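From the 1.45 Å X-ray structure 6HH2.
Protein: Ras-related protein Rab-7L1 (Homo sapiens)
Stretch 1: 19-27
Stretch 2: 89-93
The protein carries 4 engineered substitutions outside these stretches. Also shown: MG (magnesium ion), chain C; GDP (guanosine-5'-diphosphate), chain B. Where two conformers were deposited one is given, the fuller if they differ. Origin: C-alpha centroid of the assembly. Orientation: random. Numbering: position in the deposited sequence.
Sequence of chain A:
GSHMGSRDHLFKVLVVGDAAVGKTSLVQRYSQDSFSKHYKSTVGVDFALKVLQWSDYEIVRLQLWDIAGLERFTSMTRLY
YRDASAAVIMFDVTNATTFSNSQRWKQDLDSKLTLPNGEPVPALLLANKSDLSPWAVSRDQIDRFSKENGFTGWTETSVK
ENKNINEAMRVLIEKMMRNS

Stretch 1 (19-27) AAVGKTSLV
Stretch 2 (89-93) IMFDV

The contact between the phosphate-binding loop of Rab-7L1 and a neighbouring β-strand illustrates how a nucleotide-gripping turn can rest mainly on van der Waals packing around a methionine, with one water bridge and no direct hydrogen bond between the two stretches. Residues 89-92 are extended (Met90 phi/psi -104/141, Asp92 -100/116), so Met90 and Asp92 point toward the loop while Ile89 and Phe91 point away. The register is set where Val21 CA lies 4.9 Å from Asp92 CA; 304 Å² is buried in total.

Met90 contributes the largest share. With chi angles of -58° (m), -176° (t) and 41° (p), its flexible thioether reaches the start of the helix: CE lies 3.3 Å from Gly22 C and 3.5 Å from Val21 O, while SD sits 3.9 Å from both Lys23 CG and Leu26 CD1. Leu26 (chi1 -174°, t; chi2 141°, between wells) points toward the strand, its apolar end suiting the buried sulfur. Val21 (-91/-13, chi1 m) also points toward the strand, placing CG2 3.7 Å from Met90 CB and CG1 3.7 Å from Asp92 N. A water bridges the stretches, its oxygen 3.1 Å from Ala20 O and 2.6 Å from Asp92 OD2, donating to both; the Asp92 carboxylate (chi1 175°, t) suits this acceptor role.

Gly22, the N-cap, adopts 114/16, where a CB would jam against the preceding carbonyl and crowd Met90 CE and GDP N7. The helix begins at Lys23, and Leu26 N donates to Gly22 O at 2.8 Å.

Many polar groups in the loop and first helical turn serve the nucleotide and its magnesium. Lys23 (m, t, m, m) lays its aliphatic portion near Met90 yet brings NZ 2.8 Å from GDP O1B, which also accepts from Lys23 N at 2.9 Å. Thr24, directed away from the strand, binds magnesium through OG1 at 2.1 Å, and Ser25 OG donates to GDP O1A at 2.6 Å. The same residues can thus pack and bind, as Gly22 and Lys23 do.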

# COMPACT_ATOMS: atom_id res chain seq x y z
N ALA A 19 -8.83 0.73 10.23
CA ALA A 19 -10.12 1.08 9.63
C ALA A 19 -10.24 2.58 9.40
O ALA A 19 -9.77 3.40 10.20
CB ALA A 19 -11.27 0.59 10.55
N ALA A 20 -10.90 2.92 8.29
CA ALA A 20 -11.35 4.27 7.96
C ALA A 20 -10.23 5.20 7.54
O ALA A 20 -10.42 6.42 7.58
CB ALA A 20 -12.22 4.93 9.05
N VAL A 21 -9.09 4.66 7.13
CA VAL A 21 -8.01 5.52 6.65
C VAL A 21 -8.05 5.76 5.16
O VAL A 21 -7.28 6.63 4.69
CB VAL A 21 -6.63 5.01 7.07
CG1 VAL A 21 -6.56 4.93 8.65
CG2 VAL A 21 -6.24 3.71 6.40
N GLY A 22 -8.83 5.02 4.40
CA GLY A 22 -8.91 5.16 2.95
C GLY A 22 -8.41 3.98 2.11
O GLY A 22 -8.14 4.18 0.91
N LYS A 23 -8.23 2.79 2.69
CA LYS A 23 -7.61 1.70 1.94
C LYS A 23 -8.51 1.23 0.81
O LYS A 23 -8.04 1.05 -0.31
CB LYS A 23 -7.33 0.53 2.88
CG LYS A 23 -6.36 0.92 3.99
CD LYS A 23 -6.00 -0.32 4.88
CE LYS A 23 -7.23 -1.03 5.50
NZ LYS A 23 -8.02 -0.09 6.34
N THR A 24 -9.79 0.88 1.09
CA THR A 24 -10.66 0.41 0.02
C THR A 24 -10.82 1.48 -1.04
O THR A 24 -10.85 1.17 -2.23
CB THR A 24 -11.98 -0.06 0.63
OG1 THR A 24 -11.68 -1.06 1.62
CG2 THR A 24 -12.91 -0.67 -0.46
N SER A 25 -10.89 2.74 -0.62
CA SER A 25 -11.01 3.83 -1.59
C SER A 25 -9.76 3.90 -2.48
O SER A 25 -9.88 4.11 -3.69
CB SER A 25 -11.20 5.16 -0.86
OG SER A 25 -12.43 5.15 -0.15
N LEU A 26 -8.62 3.73 -1.83
CA LEU A 26 -7.37 3.69 -2.74
C LEU A 26 -7.38 2.50 -3.84
O LEU A 26 -7.15 2.65 -5.06
CB LEU A 26 -6.11 3.59 -1.88
CG LEU A 26 -4.83 3.67 -2.69
CD1 LEU A 26 -3.77 4.52 -1.88
CD2 LEU A 26 -4.31 2.37 -3.00
N VAL A 27 -7.79 1.33 -3.32
CA VAL A 27 -7.81 0.21 -4.27
C VAL A 27 -8.86 0.44 -5.35
O VAL A 27 -8.61 0.18 -6.54
CB VAL A 27 -8.06 -1.10 -3.50
CG1 VAL A 27 -8.28 -2.27 -4.48
CG2 VAL A 27 -6.90 -1.37 -2.55
N ILE A 89 1.32 1.27 3.70
CA ILE A 89 0.78 1.42 5.05
C ILE A 89 0.13 2.79 5.16
O ILE A 89 0.83 3.82 5.01
CB ILE A 89 1.85 1.21 6.12
CG1 ILE A 89 2.48 -0.19 5.91
CG2 ILE A 89 1.21 1.37 7.53
CD1 ILE A 89 3.45 -0.64 7.01
N MET A 90 -1.18 2.84 5.29
CA MET A 90 -1.95 4.07 5.25
C MET A 90 -2.39 4.50 6.62
O MET A 90 -2.73 3.65 7.44
CB MET A 90 -3.20 3.94 4.37
CG MET A 90 -2.88 3.54 2.94
SD MET A 90 -4.35 3.50 1.87
CE MET A 90 -5.28 4.97 2.40
N PHE A 91 -2.34 5.79 6.87
CA PHE A 91 -2.95 6.39 8.03
C PHE A 91 -3.76 7.62 7.63
O PHE A 91 -3.66 8.13 6.51
CB PHE A 91 -1.95 6.61 9.19
CG PHE A 91 -1.03 7.77 8.99
CD1 PHE A 91 0.16 7.63 8.23
CD2 PHE A 91 -1.35 9.02 9.55
CE1 PHE A 91 1.00 8.72 8.04
CE2 PHE A 91 -0.49 10.12 9.38
CZ PHE A 91 0.69 9.96 8.65
N ASP A 92 -4.60 8.07 8.55
CA ASP A 92 -5.39 9.29 8.39
C ASP A 92 -4.69 10.42 9.15
O ASP A 92 -4.53 10.34 10.38
CB ASP A 92 -6.78 8.97 8.97
CG ASP A 92 -7.74 10.17 9.03
OD1 ASP A 92 -7.36 11.32 8.77
OD2 ASP A 92 -8.92 9.90 9.42
N VAL A 93 -4.22 11.46 8.41
CA VAL A 93 -3.52 12.57 9.07
C VAL A 93 -4.27 13.25 10.21
O VAL A 93 -3.66 13.89 11.07
CB VAL A 93 -3.04 13.66 8.08
CG1 VAL A 93 -1.97 13.13 7.18
CG2 VAL A 93 -4.23 14.27 7.29
MG MG C . -12.20 -0.86 3.63
PB GDP B . -10.93 1.85 4.88
O1B GDP B . -9.50 2.05 5.22
O2B GDP B . -11.80 1.56 6.05
O3B GDP B . -11.15 0.88 3.73
O3A GDP B . -11.42 3.34 4.38
PA GDP B . -12.43 3.72 3.22
O1A GDP B . -11.78 3.64 1.86
O2A GDP B . -13.71 2.92 3.42
O5' GDP B . -12.72 5.25 3.52
C5' GDP B . -13.32 5.67 4.73
C4' GDP B . -13.97 7.04 4.53
O4' GDP B . -12.90 8.01 4.29
C3' GDP B . -14.81 7.05 3.27
O3' GDP B . -15.93 7.91 3.56
C2' GDP B . -13.91 7.68 2.23
O2' GDP B . -14.69 8.37 1.26
C1' GDP B . -13.15 8.66 3.08
N9 GDP B . -11.84 8.99 2.50
C8 GDP B . -10.95 8.11 1.96
N7 GDP B . -9.83 8.77 1.54
C5 GDP B . -10.02 10.08 1.84
C6 GDP B . -9.26 11.31 1.66
O6 GDP B . -8.15 11.30 1.10
N1 GDP B . -9.82 12.43 2.12
C2 GDP B . -11.03 12.53 2.70
N2 GDP B . -11.54 13.76 3.10
N3 GDP B . -11.80 11.43 2.85
C4 GDP B . -11.32 10.23 2.44
O HOH W 1 -9.74 7.57 10.37
O HOH W 2 -13.86 0.21 3.20
O HOH W 3 -10.50 -1.97 4.12
O HOH W 4 -12.71 -0.86 5.69
O HOH W 5 -13.35 -2.61 3.45